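Local coordinates for protein D-mandelate dehydrogenase (Rhodotorula graminis, PDB 2W2K) that is a D-isomer specific 2-hydroxyacid dehydrogenase that probably catalyses the NAD(P)-dependent interconversion of D-mandelate and its 2-oxoacid, at residues Gly172-Glu177 / Ser225-Tyr230; Val191-Ala196 / Asp212-Leu217; Leu122-Ser127 / Thr300-Ile305. One frame throughout, in Å; residues are numbered along the deposited sequence.

Interaction 1: residues Gly172-Glu177 / Ser225-Tyr230; sequences GAIQKE and SVSVPY
Q175, in the first turn of helix 173-185, reaches across to the C-terminal end of strand 223-226 and supplies both direct hydrogen bonds between residues 172-177 and 225-230. Its CB points at the strand, and CG stands anti to the backbone N (chi1 -166°). A bend at chi2 (91°) then turns the amide so that its carbon, CD, comes to rest 3.9 Å from CB of S227. At the tip the two amide atoms take different parts of the same residue. OE1 accepts from OG of S225 at 2.8 Å, and the hydroxyl lies in the carbonyl plane, on a lone pair. NE2 donates to S225 O over 3.0 Å, close to its own amide plane, but it meets that oxygen from above the peptide carbonyl plane and the N-H...O angle is 150°. NE2 also donates to G170 O. Three bonds thus fix which way round the buried amide sits.

S227 adds a looser, hydrated layer. Its OG, also anti to the backbone N, lies 4.0 Å from I174 CG2. One water accepts from Q175 N and hydrogen-bonds S227 OG at 2.9 Å, so a first-turn NH of the helix is satisfied through solvent. A second water accepts from the N-cap residue G172 through its N and donates to S227 O at 2.7 Å.

This is the nucleotide-binding end of a Rossmann fold, where A173, I174 and V228 belong to the NAD(+) site. Helix 173-185 has helix 114-130 beside it, whose D114 and T117 are touched by I174. Strand 223-226 runs between strands 165-169 and 250-254 of the parallel sheet, with Q175 packed on A168 and V226 on I252.

Interaction 2: residues Val191-Ala196 / Asp212-Leu217; sequences VYYDVA and DSLEEL
In the Rossmann-type NAD-binding domain, strand 189-193 meets the start of helix 214-220 through Y193 and L217, two side chains that both leave the backbone with CG anti to N. In L217 (chi1 -169°) this sends CD2 down onto the strand, where it lies 3.7 Å from Y192 CA and 3.5 Å from V191 O. The same methyl reaches V191 CG1 at 4.0 Å, valine and leucine lying alongside each other in opposite senses. Y193 (chi1 168°) stands its ring, turned nearly perpendicular at chi2 89°, beside the residues that lead into the helix. One ring edge meets the backbone: CE1 is 3.6 Å from D212 O, which lies near the ring plane. L214, its CG anti to the carbonyl carbon, comes in obliquely, its CD2 4.0 Å from Y193 CD2. Both leucines also pack on V169 of strand 165-169.

A capping box sets the helix start. S213 OG accepts from E216 N at 3.2 Å, while E216 OE1 accepts from D212 N and, weakly, from S213 N.

No hydrogen bond joins the two segments, so strand and helix are held by apolar packing. Y192 OH instead bonds E203, and D194 OD2, in the NAD(+) site, accepts from L171 N. The carbonyl of D212 at the aromatic edge is consistent with a weak electrostatic attraction to the ring hydrogens.

Interaction 3: residues Leu122-Ser127 / Thr300-Ile305; sequences LYLILS and TLTTHI
Within the Rossmann-type nucleotide-binding domain, helix 114-130 packs against strand 299-301, the outermost strand of the parallel sheet within this chain, and T300 provides the main strand surface. Its two branches do different work. OG1, beside the backbone N (chi1 -56°), hydrogen-bonds S127 OG at 2.7 Å. CG2, anti to the backbone N, meets L124 CD2 at 3.7 Å, the two side chains crossing obliquely. L124 does not set out directly at the strand, but its extended chain (chi2 175°) brings its end over. The same CD2 lies 4.4 Å from T302 OG1. Y123 reaches the strand and the loop after it more loosely, CE2 standing 4.5 Å from CG2 of both T300 and T302, oblique to the ring.

Further out, T302 OG1 is engaged by OD1 of D281, a residue of the NAD(+) site that also accepts from I305 N, so this acid ties the loop after the strand to the cofactor pocket. Backbone bonds from T300 and T302 to L280 hold the segment on its neighbouring strand. The second subunit packs against this contact too: Y123 OH bonds an acidic side chain of that chain, and the tyrosine ring meets one of its aromatic rings almost parallel. T303 OG1 also bonds a polar side chain there. All five touching residues are buried, and S127 OG, anti to its own backbone N (chi1 -171°), lies 3.7 Å from T300 CB.

The three contacts lie along one parallel sheet, at strands 189-193, 223-226 and 299-301. Interactions 1 and 2 are neighbours, with centres about 13 Å apart, and they touch where G172 N lies 4.0 Å from D194 OD2. Helix 173-185 leads directly into strand 189-193, and helix 214-220 into strand 223-226. Interaction 3 stands farther along the sheet, its centre about 15 Å from that of interaction 1 and about 23 Å from that of interaction 2. All border the NAD(+) site: interactions 1 and 2 contain residues of it, while in interaction 3 the L124 side chain comes within about 4 Å of that of T255.

Interaction 1: residues Gly172-Glu177 / Ser225-Tyr230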
ATOM      1  N   GLY B 172      13.118  -7.369 -14.754  1.00  9.04           N
ATOM      2  CA  GLY B 172      14.154  -8.003 -13.945  1.00  8.91           C
ATOM      3  C   GLY B 172      13.649  -8.496 -12.593  1.00  9.80           C
ATOM      4  O   GLY B 172      12.426  -8.555 -12.364  1.00  8.17           O
ATOM      5  N   ALA B 173      14.578  -8.828 -11.687  1.00  5.93           N
ATOM      6  CA  ALA B 173      14.189  -9.518 -10.438  1.00  7.28           C
ATOM      7  C   ALA B 173      13.159  -8.753  -9.577  1.00  7.49           C
ATOM      8  O   ALA B 173      12.159  -9.337  -9.118  1.00  8.09           O
ATOM      9  CB  ALA B 173      15.427  -9.892  -9.628  1.00  9.97           C
ATOM     10  N   ILE B 174      13.392  -7.449  -9.377  1.00  5.70           N
ATOM     11  CA  ILE B 174      12.482  -6.636  -8.542  1.00  8.82           C
ATOM     12  C   ILE B 174      11.116  -6.546  -9.214  1.00  5.71           C
ATOM     13  O   ILE B 174      10.095  -6.732  -8.543  1.00  6.25           O
ATOM     14  CB  ILE B 174      13.068  -5.213  -8.207  1.00  7.17           C
ATOM     15  CG1 ILE B 174      14.243  -5.332  -7.214  1.00 10.00           C
ATOM     16  CG2 ILE B 174      11.996  -4.276  -7.621  1.00 10.10           C
ATOM     17  CD1 ILE B 174      15.086  -4.070  -7.071  1.00 10.47           C
ATOM     18  N   GLN B 175      11.091  -6.245 -10.522  1.00  5.20           N
ATOM     19  CA  GLN B 175       9.800  -6.131 -11.255  1.00  5.64           C
ATOM     20  C   GLN B 175       8.975  -7.437 -11.298  1.00  7.34           C
ATOM     21  O   GLN B 175       7.731  -7.395 -11.235  1.00  5.19           O
ATOM     22  CB  GLN B 175      10.013  -5.578 -12.679  1.00  4.26           C
ATOM     23  CG  GLN B 175       8.695  -5.114 -13.392  1.00  3.66           C
ATOM     24  CD  GLN B 175       8.368  -3.619 -13.149  1.00 10.22           C
ATOM     25  OE1 GLN B 175       7.656  -3.271 -12.191  1.00  7.79           O
ATOM     26  NE2 GLN B 175       8.883  -2.741 -14.020  1.00  4.87           N
ATOM     27  N   LYS B 176       9.651  -8.594 -11.392  1.00  5.75           N
ATOM     28  CA  LYS B 176       8.957  -9.886 -11.316  1.00  8.05           C
ATOM     29  C   LYS B 176       8.171 -10.023 -10.012  1.00  8.58           C
ATOM     30  O   LYS B 176       7.056 -10.588 -10.013  1.00  6.87           O
ATOM     31  CB  LYS B 176       9.920 -11.081 -11.535  1.00  7.73           C
ATOM     32  CG  LYS B 176      10.457 -11.187 -12.981  1.00  8.05           C
ATOM     33  CD  LYS B 176      11.479 -12.357 -13.063  1.00 11.37           C
ATOM     34  CE  LYS B 176      12.018 -12.566 -14.478  1.00 14.76           C
ATOM     35  NZ  LYS B 176      12.950 -13.755 -14.491  1.00 20.37           N
ATOM     36  N   GLU B 177       8.713  -9.464  -8.921  1.00  5.52           N
ATOM     37  CA  GLU B 177       8.007  -9.485  -7.615  1.00  5.24           C
ATOM     38  C   GLU B 177       6.904  -8.418  -7.541  1.00  5.54           C
ATOM     39  O   GLU B 177       5.825  -8.697  -7.010  1.00  7.01           O
ATOM     40  CB  GLU B 177       8.994  -9.322  -6.441  1.00  5.70           C
ATOM     41  CG  GLU B 177       9.704 -10.637  -6.035  1.00  9.49           C
ATOM     42  CD  GLU B 177       8.729 -11.655  -5.428  1.00 13.70           C
ATOM     43  OE1 GLU B 177       8.353 -11.485  -4.243  1.00 15.31           O
ATOM     44  OE2 GLU B 177       8.351 -12.633  -6.130  1.00 14.49           O
ATOM     45  N   SER B 225       5.046   1.131 -14.308  1.00  5.25           N
ATOM     46  CA  SER B 225       6.039   0.900 -13.227  1.00  6.40           C
ATOM     47  C   SER B 225       7.455   0.901 -13.803  1.00  6.68           C
ATOM     48  O   SER B 225       7.802   0.018 -14.618  1.00  6.55           O
ATOM     49  CB  SER B 225       5.786  -0.425 -12.476  1.00  6.29           C
ATOM     50  OG  SER B 225       6.818  -0.720 -11.523  1.00  8.64           O
ATOM     51  N   VAL B 226       8.259   1.888 -13.389  1.00  6.02           N
ATOM     52  CA  VAL B 226       9.679   2.016 -13.854  1.00  7.89           C
ATOM     53  C   VAL B 226      10.640   1.232 -12.936  1.00  6.35           C
ATOM     54  O   VAL B 226      10.798   1.574 -11.758  1.00  6.55           O
ATOM     55  CB  VAL B 226      10.121   3.531 -13.979  1.00  7.49           C
ATOM     56  CG1 VAL B 226      11.572   3.665 -14.537  1.00  4.93           C
ATOM     57  CG2 VAL B 226       9.117   4.346 -14.865  1.00  6.86           C
ATOM     58  N   SER B 227      11.314   0.212 -13.487  1.00  5.85           N
ATOM     59  CA  SER B 227      12.318  -0.595 -12.748  1.00  8.41           C
ATOM     60  C   SER B 227      13.395  -1.137 -13.714  1.00 10.53           C
ATOM     61  O   SER B 227      13.290  -2.274 -14.203  1.00  9.12           O
ATOM     62  CB  SER B 227      11.639  -1.751 -11.978  1.00 10.78           C
ATOM     63  OG  SER B 227      12.569  -2.427 -11.117  1.00 11.04           O
ATOM     64  N   VAL B 228      14.422  -0.314 -13.970  1.00 11.60           N
ATOM     65  CA  VAL B 228      15.534  -0.640 -14.878  1.00 12.77           C
ATOM     66  C   VAL B 228      16.842  -0.123 -14.256  1.00 13.69           C
ATOM     67  O   VAL B 228      16.815   0.812 -13.434  1.00 11.75           O
ATOM     68  CB  VAL B 228      15.385   0.026 -16.299  1.00 13.70           C
ATOM     69  CG1 VAL B 228      14.279  -0.629 -17.126  1.00 12.72           C
ATOM     70  CG2 VAL B 228      15.176   1.545 -16.197  1.00 15.65           C
ATOM     71  N   PRO B 229      17.991  -0.695 -14.668  1.00 12.05           N
ATOM     72  CA  PRO B 229      19.297  -0.166 -14.215  1.00 14.24           C
ATOM     73  C   PRO B 229      19.547   1.241 -14.763  1.00 14.21           C
ATOM     74  O   PRO B 229      19.223   1.502 -15.935  1.00 14.48           O
ATOM     75  CB  PRO B 229      20.315  -1.151 -14.834  1.00 16.10           C
ATOM     76  CG  PRO B 229      19.531  -2.353 -15.240  1.00 20.04           C
ATOM     77  CD  PRO B 229      18.142  -1.865 -15.557  1.00 15.71           C
ATOM     78  N   TYR B 230      20.115   2.134 -13.937  1.00 14.89           N
ATOM     79  CA  TYR B 230      20.447   3.510 -14.366  1.00 13.24           C
ATOM     80  C   TYR B 230      21.863   3.565 -14.983  1.00 14.56           C
ATOM     81  O   TYR B 230      22.848   3.139 -14.356  1.00 14.87           O
ATOM     82  CB  TYR B 230      20.315   4.525 -13.201  1.00 15.58           C
ATOM     83  CG  TYR B 230      20.657   5.956 -13.583  1.00 16.93           C
ATOM     84  CD1 TYR B 230      20.092   6.554 -14.695  1.00 14.03           C
ATOM     85  CD2 TYR B 230      21.541   6.716 -12.817  1.00 21.46           C
ATOM     86  CE1 TYR B 230      20.427   7.885 -15.077  1.00 21.45           C
ATOM     87  CE2 TYR B 230      21.877   8.046 -13.177  1.00 21.46           C
ATOM     88  CZ  TYR B 230      21.313   8.625 -14.303  1.00 19.97           C
ATOM     89  OH  TYR B 230      21.653   9.935 -14.655  1.00 18.34           O
TER
HETATM   90  O   HOH W   1      14.552  -4.542 -14.877  1.00 14.67           O
HETATM   91  O   HOH W   2      13.529  -5.081 -11.910  1.00  7.86           O

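Interaction 2: residues Val191-Ala196 / Asp212-Leu217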
ATOM      1  N   VAL B 191       1.360  -6.060 -19.053  1.00  8.87           N
ATOM      2  CA  VAL B 191       2.042  -5.850 -20.370  1.00 10.37           C
ATOM      3  C   VAL B 191       3.455  -5.342 -20.067  1.00  8.52           C
ATOM      4  O   VAL B 191       3.637  -4.570 -19.099  1.00  6.32           O
ATOM      5  CB  VAL B 191       1.264  -4.863 -21.280  1.00 11.88           C
ATOM      6  CG1 VAL B 191       1.965  -4.673 -22.645  1.00 13.89           C
ATOM      7  CG2 VAL B 191      -0.172  -5.386 -21.512  1.00 10.65           C
ATOM      8  N   TYR B 192       4.460  -5.791 -20.831  1.00  6.76           N
ATOM      9  CA  TYR B 192       5.861  -5.367 -20.550  1.00  7.79           C
ATOM     10  C   TYR B 192       6.749  -5.038 -21.752  1.00 10.55           C
ATOM     11  O   TYR B 192       6.558  -5.587 -22.851  1.00  9.85           O
ATOM     12  CB  TYR B 192       6.590  -6.393 -19.648  1.00  8.97           C
ATOM     13  CG  TYR B 192       7.128  -7.659 -20.350  1.00  7.68           C
ATOM     14  CD1 TYR B 192       8.496  -7.780 -20.661  1.00 11.31           C
ATOM     15  CD2 TYR B 192       6.288  -8.741 -20.654  1.00 11.08           C
ATOM     16  CE1 TYR B 192       9.016  -8.927 -21.284  1.00 10.32           C
ATOM     17  CE2 TYR B 192       6.802  -9.907 -21.307  1.00 12.52           C
ATOM     18  CZ  TYR B 192       8.171  -9.988 -21.606  1.00 15.66           C
ATOM     19  OH  TYR B 192       8.720 -11.116 -22.220  1.00 12.96           O
ATOM     20  N   TYR B 193       7.719  -4.153 -21.508  1.00  7.61           N
ATOM     21  CA  TYR B 193       8.884  -3.955 -22.394  1.00 10.25           C
ATOM     22  C   TYR B 193      10.170  -4.359 -21.643  1.00 11.19           C
ATOM     23  O   TYR B 193      10.375  -3.945 -20.487  1.00  8.52           O
ATOM     24  CB  TYR B 193       9.002  -2.497 -22.920  1.00 10.47           C
ATOM     25  CG  TYR B 193      10.357  -2.275 -23.578  1.00  9.21           C
ATOM     26  CD1 TYR B 193      10.545  -2.530 -24.926  1.00 10.07           C
ATOM     27  CD2 TYR B 193      11.470  -1.931 -22.810  1.00 16.93           C
ATOM     28  CE1 TYR B 193      11.821  -2.426 -25.518  1.00 16.56           C
ATOM     29  CE2 TYR B 193      12.738  -1.815 -23.384  1.00 19.12           C
ATOM     30  CZ  TYR B 193      12.907  -2.048 -24.732  1.00 15.87           C
ATOM     31  OH  TYR B 193      14.182  -1.947 -25.281  1.00 17.46           O
ATOM     32  N   ASP B 194      11.022  -5.172 -22.293  1.00 10.81           N
ATOM     33  CA  ASP B 194      12.416  -5.369 -21.824  1.00 13.97           C
ATOM     34  C   ASP B 194      13.374  -5.710 -22.958  1.00 16.10           C
ATOM     35  O   ASP B 194      12.959  -6.180 -24.029  1.00 15.80           O
ATOM     36  CB  ASP B 194      12.529  -6.430 -20.728  1.00 14.79           C
ATOM     37  CG  ASP B 194      13.643  -6.087 -19.696  1.00 23.10           C
ATOM     38  OD1 ASP B 194      14.406  -5.092 -19.889  1.00 24.47           O
ATOM     39  OD2 ASP B 194      13.719  -6.777 -18.669  1.00 13.85           O
ATOM     40  N   VAL B 195      14.660  -5.478 -22.714  1.00 18.77           N
ATOM     41  CA  VAL B 195      15.699  -5.774 -23.709  1.00 18.36           C
ATOM     42  C   VAL B 195      15.786  -7.283 -24.047  1.00 20.07           C
ATOM     43  O   VAL B 195      16.233  -7.651 -25.131  1.00 23.76           O
ATOM     44  CB  VAL B 195      17.073  -5.189 -23.275  1.00 17.32           C
ATOM     45  CG1 VAL B 195      16.995  -3.679 -23.198  1.00 13.16           C
ATOM     46  CG2 VAL B 195      17.515  -5.755 -21.922  1.00 18.87           C
ATOM     47  N   ALA B 196      15.359  -8.152 -23.133  1.00 19.39           N
ATOM     48  CA  ALA B 196      15.364  -9.594 -23.375  1.00 22.49           C
ATOM     49  C   ALA B 196      13.989 -10.185 -23.060  1.00 24.12           C
ATOM     50  O   ALA B 196      13.287  -9.654 -22.193  1.00 21.79           O
ATOM     51  CB  ALA B 196      16.455 -10.264 -22.531  1.00 24.79           C
ATOM     52  N   ASP B 212       6.989  -4.436 -28.374  1.00 10.66           N
ATOM     53  CA  ASP B 212       8.316  -4.174 -28.979  1.00  8.91           C
ATOM     54  C   ASP B 212       8.962  -2.824 -28.657  1.00  9.82           C
ATOM     55  O   ASP B 212      10.198  -2.691 -28.739  1.00 11.54           O
ATOM     56  CB  ASP B 212       8.265  -4.334 -30.512  1.00  9.06           C
ATOM     57  CG  ASP B 212       7.774  -5.719 -30.944  1.00 16.37           C
ATOM     58  OD1 ASP B 212       8.199  -6.737 -30.344  1.00 11.31           O
ATOM     59  OD2 ASP B 212       6.952  -5.778 -31.879  1.00 15.87           O
ATOM     60  N   SER B 213       8.149  -1.829 -28.293  1.00  7.92           N
ATOM     61  CA  SER B 213       8.657  -0.465 -28.056  1.00  7.49           C
ATOM     62  C   SER B 213       8.078   0.225 -26.800  1.00  9.25           C
ATOM     63  O   SER B 213       7.012  -0.164 -26.292  1.00  8.53           O
ATOM     64  CB  SER B 213       8.378   0.406 -29.281  1.00  6.57           C
ATOM     65  OG  SER B 213       7.012   0.811 -29.323  1.00  9.22           O
ATOM     66  N   LEU B 214       8.763   1.263 -26.330  1.00  8.34           N
ATOM     67  CA  LEU B 214       8.298   2.045 -25.162  1.00  8.78           C
ATOM     68  C   LEU B 214       7.012   2.852 -25.427  1.00 10.99           C
ATOM     69  O   LEU B 214       6.182   3.009 -24.521  1.00  9.72           O
ATOM     70  CB  LEU B 214       9.403   2.990 -24.665  1.00  8.03           C
ATOM     71  CG  LEU B 214      10.630   2.334 -24.024  1.00  8.37           C
ATOM     72  CD1 LEU B 214      11.817   3.275 -24.049  1.00 14.34           C
ATOM     73  CD2 LEU B 214      10.298   1.873 -22.582  1.00 12.32           C
ATOM     74  N   GLU B 215       6.853   3.388 -26.642  1.00 10.68           N
ATOM     75  CA  GLU B 215       5.572   4.042 -27.010  1.00 12.73           C
ATOM     76  C   GLU B 215       4.358   3.081 -27.036  1.00 12.02           C
ATOM     77  O   GLU B 215       3.261   3.457 -26.600  1.00 11.75           O
ATOM     78  CB  GLU B 215       5.705   4.917 -28.275  1.00 13.65           C
ATOM     79  CG  GLU B 215       6.304   6.328 -27.923  1.00 19.23           C
ATOM     80  CD  GLU B 215       6.512   7.254 -29.134  1.00 24.88           C
ATOM     81  OE1 GLU B 215       5.519   7.640 -29.780  1.00 37.22           O
ATOM     82  OE2 GLU B 215       7.679   7.603 -29.427  1.00 39.03           O
ATOM     83  N   GLU B 216       4.559   1.850 -27.509  1.00  7.81           N
ATOM     84  CA  GLU B 216       3.545   0.784 -27.418  1.00  7.57           C
ATOM     85  C   GLU B 216       3.161   0.461 -25.956  1.00  9.85           C
ATOM     86  O   GLU B 216       1.971   0.362 -25.604  1.00  9.89           O
ATOM     87  CB  GLU B 216       4.046  -0.480 -28.138  1.00  9.83           C
ATOM     88  CG  GLU B 216       4.093  -0.301 -29.667  1.00 10.34           C
ATOM     89  CD  GLU B 216       4.770  -1.452 -30.404  1.00  8.82           C
ATOM     90  OE1 GLU B 216       5.223  -2.441 -29.765  1.00 10.10           O
ATOM     91  OE2 GLU B 216       4.824  -1.366 -31.659  1.00  9.79           O
ATOM     92  N   LEU B 217       4.172   0.330 -25.106  1.00  6.90           N
ATOM     93  CA  LEU B 217       3.946   0.110 -23.662  1.00  6.26           C
ATOM     94  C   LEU B 217       3.159   1.258 -23.039  1.00  6.50           C
ATOM     95  O   LEU B 217       2.145   1.016 -22.376  1.00  7.85           O
ATOM     96  CB  LEU B 217       5.295  -0.123 -22.934  1.00  9.68           C
ATOM     97  CG  LEU B 217       5.375  -0.629 -21.472  1.00  6.84           C
ATOM     98  CD1 LEU B 217       5.023   0.476 -20.448  1.00 13.00           C
ATOM     99  CD2 LEU B 217       4.582  -1.950 -21.215  1.00 12.09           C
TER

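Interaction 3: residues Leu122-Ser127 / Thr300-Ile305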
ATOM      1  N   LEU B 122       4.550  -1.424  -4.644  1.00  7.21           N
ATOM      2  CA  LEU B 122       3.127  -1.787  -4.465  1.00  7.91           C
ATOM      3  C   LEU B 122       2.363  -0.717  -3.657  1.00  5.16           C
ATOM      4  O   LEU B 122       1.214  -0.382  -3.996  1.00  4.49           O
ATOM      5  CB  LEU B 122       2.943  -3.187  -3.822  1.00  4.37           C
ATOM      6  CG  LEU B 122       1.541  -3.825  -4.051  1.00  6.57           C
ATOM      7  CD1 LEU B 122       1.396  -4.347  -5.501  1.00  7.25           C
ATOM      8  CD2 LEU B 122       1.292  -4.955  -3.038  1.00  7.68           C
ATOM      9  N   TYR B 123       3.002  -0.178  -2.607  1.00  4.79           N
ATOM     10  CA  TYR B 123       2.460   0.967  -1.844  1.00  6.64           C
ATOM     11  C   TYR B 123       2.173   2.200  -2.746  1.00  8.92           C
ATOM     12  O   TYR B 123       1.081   2.810  -2.669  1.00  5.80           O
ATOM     13  CB  TYR B 123       3.436   1.332  -0.692  1.00  6.89           C
ATOM     14  CG  TYR B 123       3.176   2.665   0.013  1.00  7.86           C
ATOM     15  CD1 TYR B 123       2.332   2.734   1.131  1.00 10.78           C
ATOM     16  CD2 TYR B 123       3.806   3.849  -0.414  1.00  9.00           C
ATOM     17  CE1 TYR B 123       2.105   3.962   1.799  1.00  9.77           C
ATOM     18  CE2 TYR B 123       3.564   5.093   0.241  1.00  9.29           C
ATOM     19  CZ  TYR B 123       2.722   5.132   1.341  1.00 11.95           C
ATOM     20  OH  TYR B 123       2.499   6.343   2.008  1.00 12.10           O
ATOM     21  N   LEU B 124       3.141   2.570  -3.588  1.00  5.81           N
ATOM     22  CA  LEU B 124       2.948   3.716  -4.516  1.00  4.74           C
ATOM     23  C   LEU B 124       1.825   3.445  -5.552  1.00  7.53           C
ATOM     24  O   LEU B 124       1.056   4.363  -5.888  1.00  7.17           O
ATOM     25  CB  LEU B 124       4.253   4.064  -5.231  1.00  4.26           C
ATOM     26  CG  LEU B 124       5.480   4.489  -4.378  1.00  3.47           C
ATOM     27  CD1 LEU B 124       6.688   4.665  -5.288  1.00  7.05           C
ATOM     28  CD2 LEU B 124       5.156   5.798  -3.593  1.00  5.31           C
ATOM     29  N   ILE B 125       1.726   2.204  -6.037  1.00  4.44           N
ATOM     30  CA  ILE B 125       0.622   1.785  -6.970  1.00  4.76           C
ATOM     31  C   ILE B 125      -0.764   1.941  -6.318  1.00  6.63           C
ATOM     32  O   ILE B 125      -1.698   2.526  -6.914  1.00  5.00           O
ATOM     33  CB  ILE B 125       0.828   0.319  -7.529  1.00  4.72           C
ATOM     34  CG1 ILE B 125       2.044   0.274  -8.465  1.00  5.39           C
ATOM     35  CG2 ILE B 125      -0.427  -0.160  -8.309  1.00  5.45           C
ATOM     36  CD1 ILE B 125       2.539  -1.198  -8.839  1.00  8.81           C
ATOM     37  N   LEU B 126      -0.897   1.437  -5.083  1.00  4.51           N
ATOM     38  CA  LEU B 126      -2.122   1.660  -4.309  1.00  5.24           C
ATOM     39  C   LEU B 126      -2.386   3.169  -4.110  1.00  6.89           C
ATOM     40  O   LEU B 126      -3.506   3.631  -4.346  1.00  5.85           O
ATOM     41  CB  LEU B 126      -2.080   0.894  -2.965  1.00  4.63           C
ATOM     42  CG  LEU B 126      -2.226  -0.642  -3.046  1.00  6.06           C
ATOM     43  CD1 LEU B 126      -1.621  -1.371  -1.813  1.00  8.68           C
ATOM     44  CD2 LEU B 126      -3.684  -1.079  -3.263  1.00  7.27           C
ATOM     45  N   SER B 127      -1.362   3.934  -3.711  1.00  6.30           N
ATOM     46  CA  SER B 127      -1.522   5.395  -3.529  1.00  8.80           C
ATOM     47  C   SER B 127      -2.061   6.155  -4.764  1.00  9.01           C
ATOM     48  O   SER B 127      -2.973   6.986  -4.633  1.00  7.73           O
ATOM     49  CB  SER B 127      -0.215   6.045  -3.007  1.00  8.37           C
ATOM     50  OG  SER B 127      -0.443   7.400  -2.641  1.00 11.43           O
ATOM     51  N   THR B 300       2.557  11.576  -4.918  1.00  6.78           N
ATOM     52  CA  THR B 300       3.062  10.860  -3.738  1.00  7.31           C
ATOM     53  C   THR B 300       4.603  10.909  -3.764  1.00  9.03           C
ATOM     54  O   THR B 300       5.240  10.527  -4.765  1.00  8.52           O
ATOM     55  CB  THR B 300       2.557   9.357  -3.692  1.00 11.82           C
ATOM     56  OG1 THR B 300       1.117   9.290  -3.738  1.00  8.69           O
ATOM     57  CG2 THR B 300       3.089   8.618  -2.443  1.00  7.44           C
ATOM     58  N   LEU B 301       5.197  11.406  -2.674  1.00  8.66           N
ATOM     59  CA  LEU B 301       6.658  11.615  -2.590  1.00  6.31           C
ATOM     60  C   LEU B 301       7.269  11.005  -1.312  1.00  8.17           C
ATOM     61  O   LEU B 301       6.845  11.335  -0.201  1.00  6.89           O
ATOM     62  CB  LEU B 301       6.997  13.125  -2.676  1.00  8.60           C
ATOM     63  CG  LEU B 301       6.488  13.865  -3.940  1.00 11.10           C
ATOM     64  CD1 LEU B 301       6.252  15.368  -3.697  1.00 10.44           C
ATOM     65  CD2 LEU B 301       7.396  13.606  -5.129  1.00  7.85           C
ATOM     66  N   THR B 302       8.253  10.115  -1.466  1.00  8.17           N
ATOM     67  CA  THR B 302       8.948   9.470  -0.309  1.00  7.74           C
ATOM     68  C   THR B 302      10.495   9.706  -0.340  1.00  7.24           C
ATOM     69  O   THR B 302      11.065  10.018  -1.401  1.00  8.11           O
ATOM     70  CB  THR B 302       8.563   7.952  -0.158  1.00 10.94           C
ATOM     71  OG1 THR B 302       8.737   7.255  -1.414  1.00  7.92           O
ATOM     72  CG2 THR B 302       7.097   7.803   0.280  1.00  8.49           C
ATOM     73  N   THR B 303      11.164   9.585   0.814  1.00  5.59           N
ATOM     74  CA  THR B 303      12.616   9.846   0.940  1.00  6.86           C
ATOM     75  C   THR B 303      13.561   8.658   0.560  1.00  9.40           C
ATOM     76  O   THR B 303      14.412   8.248   1.379  1.00  9.03           O
ATOM     77  CB  THR B 303      12.995  10.371   2.393  1.00  7.79           C
ATOM     78  OG1 THR B 303      12.708   9.356   3.373  1.00  8.86           O
ATOM     79  CG2 THR B 303      12.215  11.641   2.743  1.00  8.97           C
ATOM     80  N   HIS B 304      13.436   8.140  -0.673  1.00  6.86           N
ATOM     81  CA  HIS B 304      14.267   6.999  -1.160  1.00  7.90           C
ATOM     82  C   HIS B 304      14.307   5.840  -0.129  1.00  7.84           C
ATOM     83  O   HIS B 304      15.387   5.330   0.241  1.00  7.43           O
ATOM     84  CB  HIS B 304      15.686   7.479  -1.579  1.00  9.17           C
ATOM     85  CG  HIS B 304      16.381   6.599  -2.588  1.00 12.61           C
ATOM     86  ND1 HIS B 304      16.092   5.259  -2.764  1.00 17.92           N
ATOM     87  CD2 HIS B 304      17.390   6.877  -3.451  1.00 12.23           C
ATOM     88  CE1 HIS B 304      16.871   4.758  -3.713  1.00 13.01           C
ATOM     89  NE2 HIS B 304      17.676   5.717  -4.137  1.00 22.62           N
ATOM     90  N   ILE B 305      13.121   5.434   0.334  1.00  7.15           N
ATOM     91  CA  ILE B 305      13.012   4.320   1.291  1.00  5.85           C
ATOM     92  C   ILE B 305      12.839   2.914   0.673  1.00  5.05           C
ATOM     93  O   ILE B 305      12.711   1.940   1.411  1.00  6.37           O
ATOM     94  CB  ILE B 305      11.961   4.569   2.456  1.00  5.47           C
ATOM     95  CG1 ILE B 305      10.546   4.866   1.908  1.00  6.38           C
ATOM     96  CG2 ILE B 305      12.470   5.668   3.435  1.00 11.32           C
ATOM     97  CD1 ILE B 305       9.432   4.790   2.980  1.00  5.94           C
TER